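Local coordinates for protein probable starch synthase 4, chloroplastic/amyloplastic (Arabidopsis thaliana, PDB 6GNE) that is probably a plastid starch synthase of the GT-B glycosyltransferase fold, with ADP and glycan bound in the model, at residues Y11-A16 with L45-L50; V71-D76 with F121-R126; A128-L133 with D158-K163; K137-I142 with K163-A168. One frame throughout, in Å; residues are numbered along the deposited sequence.

All four contacts lie on the same side of the chain's centre, within the starch synthase catalytic domain of this GT-B protein. Contact 1 pairs two parallel strands of the large mixed sheet. Helix 117-134 carries one side of both contact 2 and contact 3, whose centres are about 11 Å apart, and it packs on the strands of contact 1. Contact 4, about 8 Å from contact 3 between centres, leads into strand 141-145, the neighbour of strand 11-15. Contacts 1, 2 and 3 follow in series, whereas the segments of 3 and 4 alternate and share Lys163. Helix 117-134 thus lies over the sheet as a second layer and joins contacts 1, 2 and 3.

Contact 1: residues Y11-A16 with L45-L50; sequences YVVHIA and LVEIIL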
loop_
_atom_site.group_PDB
_atom_site.type_symbol
_atom_site.label_atom_id
_atom_site.label_comp_id
_atom_site.label_asym_id
_atom_site.label_seq_id
_atom_site.Cartn_x
_atom_site.Cartn_y
_atom_site.Cartn_z
ATOM N N TYR A 11 -17.675 -10.200 -12.722
ATOM C CA TYR A 11 -16.809 -11.177 -12.097
ATOM C C TYR A 11 -15.371 -10.642 -12.252
ATOM O O TYR A 11 -14.830 -10.557 -13.366
ATOM C CB TYR A 11 -17.004 -12.552 -12.737
ATOM C CG TYR A 11 -16.059 -13.668 -12.274
ATOM C CD1 TYR A 11 -15.350 -13.596 -11.063
ATOM C CD2 TYR A 11 -15.903 -14.818 -13.048
ATOM C CE1 TYR A 11 -14.515 -14.633 -10.659
ATOM C CE2 TYR A 11 -15.058 -15.843 -12.665
ATOM C CZ TYR A 11 -14.378 -15.756 -11.471
ATOM O OH TYR A 11 -13.540 -16.761 -11.105
ATOM N N VAL A 12 -14.784 -10.277 -11.113
ATOM C CA VAL A 12 -13.503 -9.581 -11.042
ATOM C C VAL A 12 -12.496 -10.432 -10.275
ATOM O O VAL A 12 -12.717 -10.754 -9.105
ATOM C CB VAL A 12 -13.685 -8.255 -10.284
ATOM C CG1 VAL A 12 -12.395 -7.456 -10.281
ATOM C CG2 VAL A 12 -14.848 -7.462 -10.868
ATOM N N VAL A 13 -11.393 -10.776 -10.929
ATOM C CA VAL A 13 -10.289 -11.473 -10.263
ATOM C C VAL A 13 -9.078 -10.547 -10.053
ATOM O O VAL A 13 -8.649 -9.871 -10.975
ATOM C CB VAL A 13 -9.869 -12.734 -11.028
ATOM C CG1 VAL A 13 -8.761 -13.480 -10.290
ATOM C CG2 VAL A 13 -11.059 -13.661 -11.155
ATOM N N HIS A 14 -8.562 -10.502 -8.826
ATOM C CA HIS A 14 -7.352 -9.727 -8.503
ATOM C C HIS A 14 -6.214 -10.700 -8.315
ATOM O O HIS A 14 -6.320 -11.641 -7.544
ATOM C CB HIS A 14 -7.530 -8.897 -7.231
ATOM C CG HIS A 14 -8.428 -7.729 -7.400
ATOM N ND1 HIS A 14 -7.957 -6.447 -7.529
ATOM C CD2 HIS A 14 -9.776 -7.647 -7.491
ATOM C CE1 HIS A 14 -8.979 -5.624 -7.697
ATOM N NE2 HIS A 14 -10.096 -6.329 -7.680
ATOM N N ILE A 15 -5.120 -10.464 -9.013
ATOM C CA ILE A 15 -3.928 -11.275 -8.859
ATOM C C ILE A 15 -2.893 -10.324 -8.276
ATOM O O ILE A 15 -2.623 -9.281 -8.858
ATOM C CB ILE A 15 -3.456 -11.843 -10.222
ATOM C CG1 ILE A 15 -4.536 -12.769 -10.799
ATOM C CG2 ILE A 15 -2.123 -12.566 -10.104
ATOM C CD1 ILE A 15 -4.354 -13.081 -12.283
ATOM N N ALA A 16 -2.321 -10.681 -7.131
ATOM C CA ALA A 16 -1.367 -9.819 -6.448
ATOM C C ALA A 16 -0.456 -10.616 -5.559
ATOM O O ALA A 16 -0.756 -11.772 -5.227
ATOM C CB ALA A 16 -2.123 -8.790 -5.621
ATOM N N LEU A 45 -18.847 -10.260 -8.043
ATOM C CA LEU A 45 -18.203 -11.470 -7.587
ATOM C C LEU A 45 -16.721 -11.193 -7.638
ATOM O O LEU A 45 -16.134 -11.165 -8.700
ATOM C CB LEU A 45 -18.569 -12.642 -8.488
ATOM C CG LEU A 45 -17.935 -14.010 -8.224
ATOM C CD1 LEU A 45 -18.121 -14.417 -6.761
ATOM C CD2 LEU A 45 -18.509 -15.072 -9.206
ATOM N N VAL A 46 -16.118 -10.952 -6.486
ATOM C CA VAL A 46 -14.698 -10.619 -6.397
ATOM C C VAL A 46 -13.944 -11.817 -5.854
ATOM O O VAL A 46 -14.375 -12.440 -4.876
ATOM C CB VAL A 46 -14.501 -9.431 -5.433
ATOM C CG1 VAL A 46 -13.020 -9.175 -5.159
ATOM C CG2 VAL A 46 -15.204 -8.185 -5.975
ATOM N N GLU A 47 -12.837 -12.155 -6.485
ATOM C CA GLU A 47 -11.983 -13.275 -6.046
ATOM C C GLU A 47 -10.527 -12.842 -6.109
ATOM O O GLU A 47 -10.133 -12.024 -6.959
ATOM C CB GLU A 47 -12.135 -14.479 -6.963
ATOM C CG GLU A 47 -13.277 -15.426 -6.646
ATOM C CD GLU A 47 -13.429 -16.515 -7.698
ATOM O OE1 GLU A 47 -12.473 -16.717 -8.498
ATOM O OE2 GLU A 47 -14.475 -17.209 -7.638
ATOM N N ILE A 48 -9.714 -13.398 -5.225
ATOM C CA ILE A 48 -8.313 -13.023 -5.158
ATOM C C ILE A 48 -7.423 -14.234 -5.293
ATOM O O ILE A 48 -7.739 -15.272 -4.760
ATOM C CB ILE A 48 -8.046 -12.243 -3.875
ATOM C CG1 ILE A 48 -8.828 -10.924 -3.958
ATOM C CG2 ILE A 48 -6.555 -11.950 -3.724
ATOM C CD1 ILE A 48 -9.133 -10.330 -2.622
ATOM N N ILE A 49 -6.338 -14.083 -6.042
ATOM C CA ILE A 49 -5.343 -15.124 -6.200
ATOM C C ILE A 49 -4.015 -14.617 -5.643
ATOM O O ILE A 49 -3.535 -13.587 -6.086
ATOM C CB ILE A 49 -5.192 -15.562 -7.665
ATOM C CG1 ILE A 49 -6.535 -16.124 -8.185
ATOM C CG2 ILE A 49 -4.067 -16.592 -7.815
ATOM C CD1 ILE A 49 -6.574 -16.391 -9.683
ATOM N N LEU A 50 -3.473 -15.353 -4.652
ATOM C CA LEU A 50 -2.206 -15.057 -3.974
ATOM C C LEU A 50 -1.273 -16.236 -4.024
ATOM O O LEU A 50 -1.712 -17.342 -4.279
ATOM C CB LEU A 50 -2.445 -14.771 -2.480
ATOM C CG LEU A 50 -3.343 -13.600 -2.116
ATOM C CD1 LEU A 50 -3.525 -13.535 -0.623
ATOM C CD2 LEU A 50 -2.770 -12.300 -2.640
#
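Strands Tyr11-Ile15 and Leu45-Leu50 run parallel, their axes 4.7 Å apart at closest and inclined by 21°, with Val12 bridging to Val46 and His14 to Ile48. Val12 N bonds to Leu45 O and Glu47 N to Val12 O, then His14 N to Glu47 O and Ile49 N to His14 O; a weak bond from Ala16 N to Ile49 O ends the ladder. On the face that carries Tyr11, Val13 and Ile15, the tyrosine ring lies beside Leu45, whose CD2 sits over one ring face, offset toward the rim and 4.2 Å from the centroid, in a CH-pi contact. Tyr11 CG is anti to the backbone N (chi1 174°), beside the carbonyl carbon. At the far end of the ring, Tyr11 OH donates to Glu47 OE1 at 2.8 Å. The hydroxyl comes from above the carboxylate plane, 51° out of it. A tyrosine suits this place because it offers a leucine an apolar face and a buried acid a donor. Farther along, Val13 CG1 meets Ile49 CD1 at 3.7 Å, branched side chains that fit a strand. On the other face His14 CB touches Ile48 CG1, while His14 ND1 is bonded to His145. The pair belongs to the beta-alpha-beta unit 11-15, 27-41, 45-51; strands 141-145 and 92-100 flank it, and helix 117-134 packs on Ile15 and Ile49.

Contact 2: residues V71-D76 with F121-R126; sequences VESYFD and FSYFSR
Phe75 at the end of strand 64-75 receives Tyr123 of helix 117-134 in an edge-to-face pair, the ring planes 70° apart and the centroids separated by 5.2 Å. The tyrosine edge does the touching: its CD2 stands 3.5 Å from Phe75 CG, over the rim of the phenylalanine face. Tyr123 CB also lies over that face, 4.0 Å from the ring centroid, a CH-pi contact. The hydroxyl at the far end of the Tyr123 ring is bonded to Asn82. Ser122 OG lies at the edge of the Phe75 ring; a small serine fits beside it, its hydroxyl bonded back to Phe118 O. Arg126 approaches Tyr74 instead. Its chain bends at chi2 (65°), where CD turns. Farther out, Tyr74 CB lies over one face of the guanidinium, toward its rim. Arg126 NH1 is 3.3 Å from Tyr74 CD1, with the ring and guanidinium planes 28° apart; the same nitrogen bonds to Cys191 O, and Arg126 NE is hydrogen-bonded to Tyr160 OH. Ser73, small enough for the helix to come close, places OG 4.0 Å from Arg126 CG. Strand 78-89 pairs with this strand and touches Tyr123 through Tyr80, while Leu155 and Leu159 of helix 152-160 pack on Arg126.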
loop_
_atom_site.group_PDB
_atom_site.type_symbol
_atom_site.label_atom_id
_atom_site.label_comp_id
_atom_site.label_asym_id
_atom_site.label_seq_id
_atom_site.Cartn_x
_atom_site.Cartn_y
_atom_site.Cartn_z
ATOM N N VAL A 71 -2.828 -28.377 -10.295
ATOM C CA VAL A 71 -2.810 -27.557 -11.510
ATOM C C VAL A 71 -1.371 -27.477 -12.020
ATOM O O VAL A 71 -0.485 -26.897 -11.361
ATOM C CB VAL A 71 -3.407 -26.147 -11.297
ATOM C CG1 VAL A 71 -3.195 -25.276 -12.528
ATOM C CG2 VAL A 71 -4.892 -26.245 -10.966
ATOM N N GLU A 72 -1.165 -28.077 -13.193
ATOM C CA GLU A 72 0.132 -28.079 -13.856
ATOM C C GLU A 72 0.348 -26.736 -14.536
ATOM O O GLU A 72 -0.555 -26.225 -15.197
ATOM C CB GLU A 72 0.223 -29.216 -14.876
ATOM C CG GLU A 72 0.036 -30.590 -14.251
ATOM C CD GLU A 72 0.912 -31.650 -14.886
ATOM O OE1 GLU A 72 1.740 -32.239 -14.149
ATOM O OE2 GLU A 72 0.777 -31.885 -16.108
ATOM N N SER A 73 1.540 -26.172 -14.361
ATOM C CA SER A 73 1.888 -24.826 -14.831
ATOM C C SER A 73 3.224 -24.845 -15.558
ATOM O O SER A 73 4.107 -25.620 -15.201
ATOM C CB SER A 73 1.972 -23.904 -13.618
ATOM O OG SER A 73 2.348 -22.603 -13.966
ATOM N N TYR A 74 3.385 -23.969 -16.538
ATOM C CA TYR A 74 4.612 -23.913 -17.328
ATOM C C TYR A 74 5.714 -23.080 -16.697
ATOM O O TYR A 74 5.457 -22.028 -16.176
ATOM C CB TYR A 74 4.280 -23.350 -18.720
ATOM C CG TYR A 74 5.451 -23.160 -19.676
ATOM C CD1 TYR A 74 6.231 -21.988 -19.649
ATOM C CD2 TYR A 74 5.754 -24.136 -20.643
ATOM C CE1 TYR A 74 7.296 -21.814 -20.542
ATOM C CE2 TYR A 74 6.817 -23.964 -21.534
ATOM C CZ TYR A 74 7.570 -22.801 -21.484
ATOM O OH TYR A 74 8.614 -22.628 -22.345
ATOM N N PHE A 75 6.949 -23.557 -16.782
ATOM C CA PHE A 75 8.144 -22.743 -16.480
ATOM C C PHE A 75 9.406 -23.376 -17.077
ATOM O O PHE A 75 9.608 -24.569 -16.893
ATOM C CB PHE A 75 8.319 -22.587 -14.976
ATOM C CG PHE A 75 8.923 -21.285 -14.567
ATOM C CD1 PHE A 75 8.246 -20.079 -14.800
ATOM C CD2 PHE A 75 10.148 -21.245 -13.915
ATOM C CE1 PHE A 75 8.795 -18.870 -14.406
ATOM C CE2 PHE A 75 10.703 -20.026 -13.517
ATOM C CZ PHE A 75 10.023 -18.846 -13.759
ATOM N N ASP A 76 10.233 -22.597 -17.794
ATOM C CA ASP A 76 11.504 -23.092 -18.399
ATOM C C ASP A 76 11.290 -24.335 -19.269
ATOM O O ASP A 76 12.053 -25.294 -19.172
ATOM C CB ASP A 76 12.585 -23.383 -17.320
ATOM C CG ASP A 76 13.070 -22.104 -16.582
ATOM O OD1 ASP A 76 13.303 -21.062 -17.225
ATOM O OD2 ASP A 76 13.248 -22.146 -15.349
ATOM N N PHE A 121 7.991 -14.414 -9.051
ATOM C CA PHE A 121 6.695 -13.801 -9.360
ATOM C C PHE A 121 6.216 -13.959 -10.822
ATOM O O PHE A 121 5.008 -13.972 -11.091
ATOM C CB PHE A 121 6.667 -12.353 -8.864
ATOM C CG PHE A 121 6.738 -12.238 -7.356
ATOM C CD1 PHE A 121 5.624 -12.534 -6.583
ATOM C CD2 PHE A 121 7.918 -11.858 -6.714
ATOM C CE1 PHE A 121 5.674 -12.428 -5.204
ATOM C CE2 PHE A 121 7.982 -11.769 -5.330
ATOM C CZ PHE A 121 6.864 -12.049 -4.567
ATOM N N SER A 122 7.133 -14.085 -11.771
ATOM C CA SER A 122 6.737 -14.473 -13.130
ATOM C C SER A 122 6.155 -15.904 -13.141
ATOM O O SER A 122 5.189 -16.171 -13.862
ATOM C CB SER A 122 7.889 -14.324 -14.138
ATOM O OG SER A 122 8.966 -15.172 -13.820
ATOM N N TYR A 123 6.717 -16.821 -12.351
ATOM C CA TYR A 123 6.099 -18.155 -12.200
ATOM C C TYR A 123 4.671 -18.046 -11.687
ATOM O O TYR A 123 3.736 -18.607 -12.271
ATOM C CB TYR A 123 6.894 -19.055 -11.248
ATOM C CG TYR A 123 6.286 -20.444 -11.068
ATOM C CD1 TYR A 123 5.233 -20.668 -10.153
ATOM C CD2 TYR A 123 6.754 -21.535 -11.811
ATOM C CE1 TYR A 123 4.682 -21.934 -10.003
ATOM C CE2 TYR A 123 6.204 -22.805 -11.652
ATOM C CZ TYR A 123 5.172 -23.005 -10.755
ATOM O OH TYR A 123 4.649 -24.274 -10.591
ATOM N N PHE A 124 4.533 -17.334 -10.573
ATOM C CA PHE A 124 3.250 -17.119 -9.935
ATOM C C PHE A 124 2.220 -16.559 -10.909
ATOM O O PHE A 124 1.069 -17.029 -10.942
ATOM C CB PHE A 124 3.392 -16.178 -8.733
ATOM C CG PHE A 124 2.074 -15.710 -8.185
ATOM C CD1 PHE A 124 1.154 -16.633 -7.674
ATOM C CD2 PHE A 124 1.731 -14.365 -8.203
ATOM C CE1 PHE A 124 -0.072 -16.218 -7.185
ATOM C CE2 PHE A 124 0.498 -13.945 -7.693
ATOM C CZ PHE A 124 -0.402 -14.874 -7.188
ATOM N N SER A 125 2.635 -15.558 -11.684
ATOM C CA SER A 125 1.760 -14.907 -12.669
ATOM C C SER A 125 1.266 -15.905 -13.688
ATOM O O SER A 125 0.090 -15.896 -14.026
ATOM C CB SER A 125 2.485 -13.765 -13.391
ATOM O OG SER A 125 2.810 -12.704 -12.509
ATOM N N ARG A 126 2.157 -16.772 -14.161
ATOM C CA ARG A 126 1.783 -17.815 -15.116
ATOM C C ARG A 126 0.813 -18.798 -14.481
ATOM O O ARG A 126 -0.278 -19.016 -15.009
ATOM C CB ARG A 126 3.008 -18.572 -15.638
ATOM C CG ARG A 126 2.707 -19.644 -16.675
ATOM C CD ARG A 126 2.144 -19.011 -17.939
ATOM N NE ARG A 126 1.553 -19.978 -18.870
ATOM C CZ ARG A 126 2.154 -20.514 -19.926
ATOM N NH1 ARG A 126 3.436 -20.279 -20.211
ATOM N NH2 ARG A 126 1.464 -21.348 -20.687
#

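Contact 3: residues A128-L133 with D158-K163; sequences ALELLL and DLYAPK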
loop_
_atom_site.group_PDB
_atom_site.type_symbol
_atom_site.label_atom_id
_atom_site.label_comp_id
_atom_site.label_asym_id
_atom_site.label_seq_id
_atom_site.Cartn_x
_atom_site.Cartn_y
_atom_site.Cartn_z
ATOM N N ALA A 128 -1.090 -18.428 -12.003
ATOM C CA ALA A 128 -2.386 -17.794 -11.701
ATOM C C ALA A 128 -3.362 -17.848 -12.871
ATOM O O ALA A 128 -4.537 -18.195 -12.712
ATOM C CB ALA A 128 -2.193 -16.359 -11.257
ATOM N N LEU A 129 -2.871 -17.499 -14.043
ATOM C CA LEU A 129 -3.667 -17.625 -15.277
ATOM C C LEU A 129 -4.041 -19.073 -15.603
ATOM O O LEU A 129 -5.157 -19.345 -16.039
ATOM C CB LEU A 129 -2.926 -16.995 -16.463
ATOM C CG LEU A 129 -2.879 -15.473 -16.371
ATOM C CD1 LEU A 129 -1.952 -14.916 -17.434
ATOM C CD2 LEU A 129 -4.287 -14.881 -16.447
ATOM N N GLU A 130 -3.100 -19.977 -15.374
ATOM C CA GLU A 130 -3.315 -21.413 -15.548
ATOM C C GLU A 130 -4.429 -21.931 -14.634
ATOM O O GLU A 130 -5.285 -22.649 -15.075
ATOM C CB GLU A 130 -1.998 -22.151 -15.287
ATOM C CG GLU A 130 -1.878 -23.514 -15.919
ATOM C CD GLU A 130 -1.977 -23.461 -17.415
ATOM O OE1 GLU A 130 -3.010 -23.904 -17.944
ATOM O OE2 GLU A 130 -1.008 -22.957 -18.067
ATOM N N LEU A 131 -4.433 -21.511 -13.384
ATOM C CA LEU A 131 -5.520 -21.864 -12.475
ATOM C C LEU A 131 -6.862 -21.406 -13.023
ATOM O O LEU A 131 -7.829 -22.155 -12.965
ATOM C CB LEU A 131 -5.282 -21.304 -11.060
ATOM C CG LEU A 131 -6.459 -21.189 -10.071
ATOM C CD1 LEU A 131 -7.041 -22.551 -9.683
ATOM C CD2 LEU A 131 -6.009 -20.414 -8.840
ATOM N N LEU A 132 -6.929 -20.191 -13.555
ATOM C CA LEU A 132 -8.183 -19.685 -14.154
ATOM C C LEU A 132 -8.679 -20.536 -15.350
ATOM O O LEU A 132 -9.854 -20.963 -15.390
ATOM C CB LEU A 132 -8.050 -18.210 -14.555
ATOM C CG LEU A 132 -7.951 -17.218 -13.399
ATOM C CD1 LEU A 132 -7.750 -15.809 -13.921
ATOM C CD2 LEU A 132 -9.170 -17.284 -12.485
ATOM N N LEU A 133 -7.764 -20.774 -16.294
ATOM C CA LEU A 133 -8.044 -21.580 -17.475
ATOM C C LEU A 133 -8.574 -22.936 -17.030
ATOM O O LEU A 133 -9.689 -23.305 -17.370
ATOM C CB LEU A 133 -6.776 -21.739 -18.330
ATOM C CG LEU A 133 -6.841 -22.645 -19.575
ATOM C CD1 LEU A 133 -7.760 -22.083 -20.667
ATOM C CD2 LEU A 133 -5.447 -22.910 -20.134
ATOM N N ASP A 158 -1.020 -13.057 -25.147
ATOM C CA ASP A 158 -0.192 -13.916 -25.987
ATOM C C ASP A 158 -0.510 -15.403 -25.835
ATOM O O ASP A 158 -0.496 -16.122 -26.819
ATOM C CB ASP A 158 1.293 -13.589 -25.761
ATOM C CG ASP A 158 1.698 -12.210 -26.329
ATOM O OD1 ASP A 158 0.838 -11.405 -26.793
ATOM O OD2 ASP A 158 2.919 -11.928 -26.303
ATOM N N LEU A 159 -0.887 -15.853 -24.640
ATOM C CA LEU A 159 -1.080 -17.298 -24.399
ATOM C C LEU A 159 -2.450 -17.794 -23.893
ATOM O O LEU A 159 -2.694 -19.017 -23.926
ATOM C CB LEU A 159 0.012 -17.789 -23.455
ATOM C CG LEU A 159 1.463 -17.549 -23.916
ATOM C CD1 LEU A 159 2.468 -17.878 -22.817
ATOM C CD2 LEU A 159 1.787 -18.302 -25.208
ATOM N N TYR A 160 -3.338 -16.905 -23.440
ATOM C CA TYR A 160 -4.597 -17.351 -22.818
ATOM C C TYR A 160 -5.906 -16.918 -23.488
ATOM O O TYR A 160 -6.875 -17.684 -23.453
ATOM C CB TYR A 160 -4.610 -16.995 -21.335
ATOM C CG TYR A 160 -3.664 -17.860 -20.538
ATOM C CD1 TYR A 160 -2.299 -17.586 -20.520
ATOM C CD2 TYR A 160 -4.123 -18.967 -19.820
ATOM C CE1 TYR A 160 -1.418 -18.386 -19.812
ATOM C CE2 TYR A 160 -3.243 -19.761 -19.085
ATOM C CZ TYR A 160 -1.893 -19.461 -19.093
ATOM O OH TYR A 160 -1.018 -20.234 -18.390
ATOM N N ALA A 161 -5.941 -15.712 -24.069
ATOM C CA ALA A 161 -7.033 -15.301 -24.980
ATOM C C ALA A 161 -7.215 -16.228 -26.179
ATOM O O ALA A 161 -8.362 -16.505 -26.518
ATOM C CB ALA A 161 -6.896 -13.851 -25.426
ATOM N N PRO A 162 -6.101 -16.725 -26.807
ATOM C CA PRO A 162 -6.199 -17.735 -27.893
ATOM C C PRO A 162 -6.245 -19.231 -27.447
ATOM O O PRO A 162 -6.013 -20.126 -28.269
ATOM C CB PRO A 162 -4.945 -17.442 -28.751
ATOM C CG PRO A 162 -3.956 -16.830 -27.816
ATOM C CD PRO A 162 -4.690 -16.322 -26.590
ATOM N N LYS A 163 -6.470 -19.493 -26.167
ATOM C CA LYS A 163 -6.618 -20.858 -25.623
ATOM C C LYS A 163 -8.036 -21.121 -25.075
ATOM O O LYS A 163 -8.274 -22.181 -24.478
ATOM C CB LYS A 163 -5.583 -21.088 -24.493
ATOM C CG LYS A 163 -4.350 -21.879 -24.899
ATOM C CD LYS A 163 -3.584 -22.336 -23.648
ATOM C CE LYS A 163 -2.534 -23.402 -23.947
ATOM N NZ LYS A 163 -1.258 -22.762 -24.366
#
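Tyr160, on the helix 152-160 side, reaches Leu129, Glu130 and Leu133 on helix 117-134; the same segment carries Asp158, which touches a bound glucose. From the tyrosine CB, which points toward that helix, chi1 of -72° sets CG anti to the carbonyl carbon. Beyond it, Tyr160 CD1 lies 4.1 Å from Leu129 CD1, while CD2 on the other flank nears Leu133 CB. CE1 meets Leu129 CB, and Tyr160 CE2 rests 3.6 Å from Leu129 O and 4.0 Å from Leu133 CD2. Leu129 CB stands over the middle of the ring, 3.8 Å from the centroid and 11° off the ring normal, a CH-pi contact. Tyr160 CZ lies 3.8 Å from Leu129 CB. Tyr160 OH donates to Glu130 OE2 at 2.7 Å, from above the carboxylate plane. Leucines suit one face and the flank of the ring, whereas the acid suits its polar tip. At the margin, Leu133 CD2 packs against Lys163 CD, the aliphatic part of an exposed lysine. Arg126 NE bonds to the same tyrosine hydroxyl, and Glu130 OE1 is bonded to Gln134. The buried phenol oxygen is therefore gripped by an arginine and a glutamate, and the nearby positive charge could polarise its O-H and strengthen its donation to the carboxylate.

Contact 4: residues K137-I142 with K163-A168; sequences KKPDII and KGLDSA
Two loops meet here at the entry to neighbouring parallel strands of the GT-B domain's mixed sheet: Lys137-Asp140 leads into strand 141-145, and Gly164-Ala168 leads into strand 169-174. Ser167 OG, held between its backbone N and carbonyl carbon (chi1 65°), donates to Pro139 O at 2.7 Å from above the carbonyl plane, 37° out of it. A small hydroxyl suits a place so close to the backbone. The Lys138 chain bends at its last torsion, and Lys138 NZ makes a weak bond to Gly164 O at 3.3 Å; Gly164 has backbone angles that would press a CB against the preceding carbonyl. Leu165 CD2 touches Pro139 CD, their side chains crossing at about a right angle, and Leu132 and Tyr160 also pack on this leucine. A methyl suits the close backbone approach here: Ala168 CA makes a CA-H...O contact to Asp140 O, and Ala168 CB lies 3.9 Å from Ile142 CD1.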
loop_
_atom_site.group_PDB
_atom_site.type_symbol
_atom_site.label_atom_id
_atom_site.label_comp_id
_atom_site.label_asym_id
_atom_site.label_seq_id
_atom_site.Cartn_x
_atom_site.Cartn_y
_atom_site.Cartn_z
ATOM N N LYS A 137 -12.947 -20.777 -15.438
ATOM C CA LYS A 137 -13.459 -19.500 -14.965
ATOM C C LYS A 137 -13.427 -18.490 -16.116
ATOM O O LYS A 137 -12.486 -18.477 -16.911
ATOM C CB LYS A 137 -12.635 -18.989 -13.778
ATOM C CG LYS A 137 -12.749 -19.796 -12.485
ATOM C CD LYS A 137 -14.194 -20.050 -12.077
ATOM C CE LYS A 137 -14.300 -20.314 -10.565
ATOM N NZ LYS A 137 -15.628 -20.860 -10.179
ATOM N N LYS A 138 -14.460 -17.662 -16.200
ATOM C CA LYS A 138 -14.573 -16.677 -17.264
ATOM C C LYS A 138 -14.800 -15.296 -16.669
ATOM O O LYS A 138 -15.923 -14.787 -16.706
ATOM C CB LYS A 138 -15.717 -17.055 -18.205
ATOM C CG LYS A 138 -15.494 -18.384 -18.904
ATOM C CD LYS A 138 -16.269 -18.472 -20.212
ATOM C CE LYS A 138 -15.763 -19.594 -21.109
ATOM N NZ LYS A 138 -14.282 -19.560 -21.320
ATOM N N PRO A 139 -13.732 -14.690 -16.108
ATOM C CA PRO A 139 -13.882 -13.354 -15.533
ATOM C C PRO A 139 -14.050 -12.257 -16.584
ATOM O O PRO A 139 -13.492 -12.333 -17.670
ATOM C CB PRO A 139 -12.581 -13.159 -14.725
ATOM C CG PRO A 139 -11.606 -14.077 -15.365
ATOM C CD PRO A 139 -12.391 -15.254 -15.842
ATOM N N ASP A 140 -14.833 -11.256 -16.218
ATOM C CA ASP A 140 -14.997 -10.058 -17.001
ATOM C C ASP A 140 -13.777 -9.154 -16.877
ATOM O O ASP A 140 -13.424 -8.489 -17.849
ATOM C CB ASP A 140 -16.220 -9.276 -16.520
ATOM C CG ASP A 140 -17.521 -10.082 -16.594
ATOM O OD1 ASP A 140 -17.952 -10.485 -17.703
ATOM O OD2 ASP A 140 -18.124 -10.281 -15.516
ATOM N N ILE A 141 -13.183 -9.095 -15.663
ATOM C CA ILE A 141 -12.016 -8.243 -15.329
ATOM C C ILE A 141 -10.984 -9.074 -14.621
ATOM O O ILE A 141 -11.304 -9.786 -13.692
ATOM C CB ILE A 141 -12.377 -7.099 -14.360
ATOM C CG1 ILE A 141 -13.383 -6.124 -14.974
ATOM C CG2 ILE A 141 -11.123 -6.343 -13.893
ATOM C CD1 ILE A 141 -12.860 -5.253 -16.112
ATOM N N ILE A 142 -9.741 -8.974 -15.057
ATOM C CA ILE A 142 -8.596 -9.458 -14.299
ATOM C C ILE A 142 -7.793 -8.191 -13.971
ATOM O O ILE A 142 -7.366 -7.431 -14.884
ATOM C CB ILE A 142 -7.755 -10.537 -15.052
ATOM C CG1 ILE A 142 -8.599 -11.796 -15.274
ATOM C CG2 ILE A 142 -6.508 -10.921 -14.267
ATOM C CD1 ILE A 142 -8.029 -12.757 -16.295
ATOM N N LYS A 163 -6.470 -19.493 -26.167
ATOM C CA LYS A 163 -6.618 -20.858 -25.623
ATOM C C LYS A 163 -8.036 -21.121 -25.075
ATOM O O LYS A 163 -8.274 -22.181 -24.478
ATOM C CB LYS A 163 -5.583 -21.088 -24.493
ATOM C CG LYS A 163 -4.350 -21.879 -24.899
ATOM C CD LYS A 163 -3.584 -22.336 -23.648
ATOM C CE LYS A 163 -2.534 -23.402 -23.947
ATOM N NZ LYS A 163 -1.258 -22.762 -24.366
ATOM N N GLY A 164 -8.963 -20.171 -25.262
ATOM C CA GLY A 164 -10.295 -20.237 -24.632
ATOM C C GLY A 164 -10.586 -19.184 -23.570
ATOM O O GLY A 164 -11.751 -18.881 -23.342
ATOM N N LEU A 165 -9.550 -18.632 -22.924
ATOM C CA LEU A 165 -9.699 -17.548 -21.900
ATOM C C LEU A 165 -9.567 -16.135 -22.574
ATOM O O LEU A 165 -8.508 -15.503 -22.514
ATOM C CB LEU A 165 -8.673 -17.758 -20.737
ATOM C CG LEU A 165 -8.928 -17.591 -19.208
ATOM C CD1 LEU A 165 -7.612 -17.393 -18.452
ATOM C CD2 LEU A 165 -9.917 -16.485 -18.855
ATOM N N ASP A 166 -10.651 -15.665 -23.204
ATOM C CA ASP A 166 -10.712 -14.359 -23.917
ATOM C C ASP A 166 -11.913 -13.467 -23.457
ATOM O O ASP A 166 -12.272 -12.476 -24.115
ATOM C CB ASP A 166 -10.743 -14.594 -25.440
ATOM C CG ASP A 166 -11.804 -15.633 -25.870
ATOM O OD1 ASP A 166 -11.510 -16.852 -25.849
ATOM O OD2 ASP A 166 -12.930 -15.228 -26.235
ATOM N N SER A 167 -12.489 -13.816 -22.303
ATOM C CA SER A 167 -13.624 -13.102 -21.702
ATOM C C SER A 167 -13.252 -11.742 -21.045
ATOM O O SER A 167 -14.089 -10.832 -20.976
ATOM C CB SER A 167 -14.318 -14.016 -20.651
ATOM O OG SER A 167 -13.474 -14.328 -19.534
ATOM N N ALA A 168 -12.010 -11.613 -20.569
ATOM C CA ALA A 168 -11.640 -10.548 -19.655
ATOM C C ALA A 168 -10.963 -9.353 -20.300
ATOM O O ALA A 168 -10.270 -9.461 -21.290
ATOM C CB ALA A 168 -10.749 -11.102 -18.563
#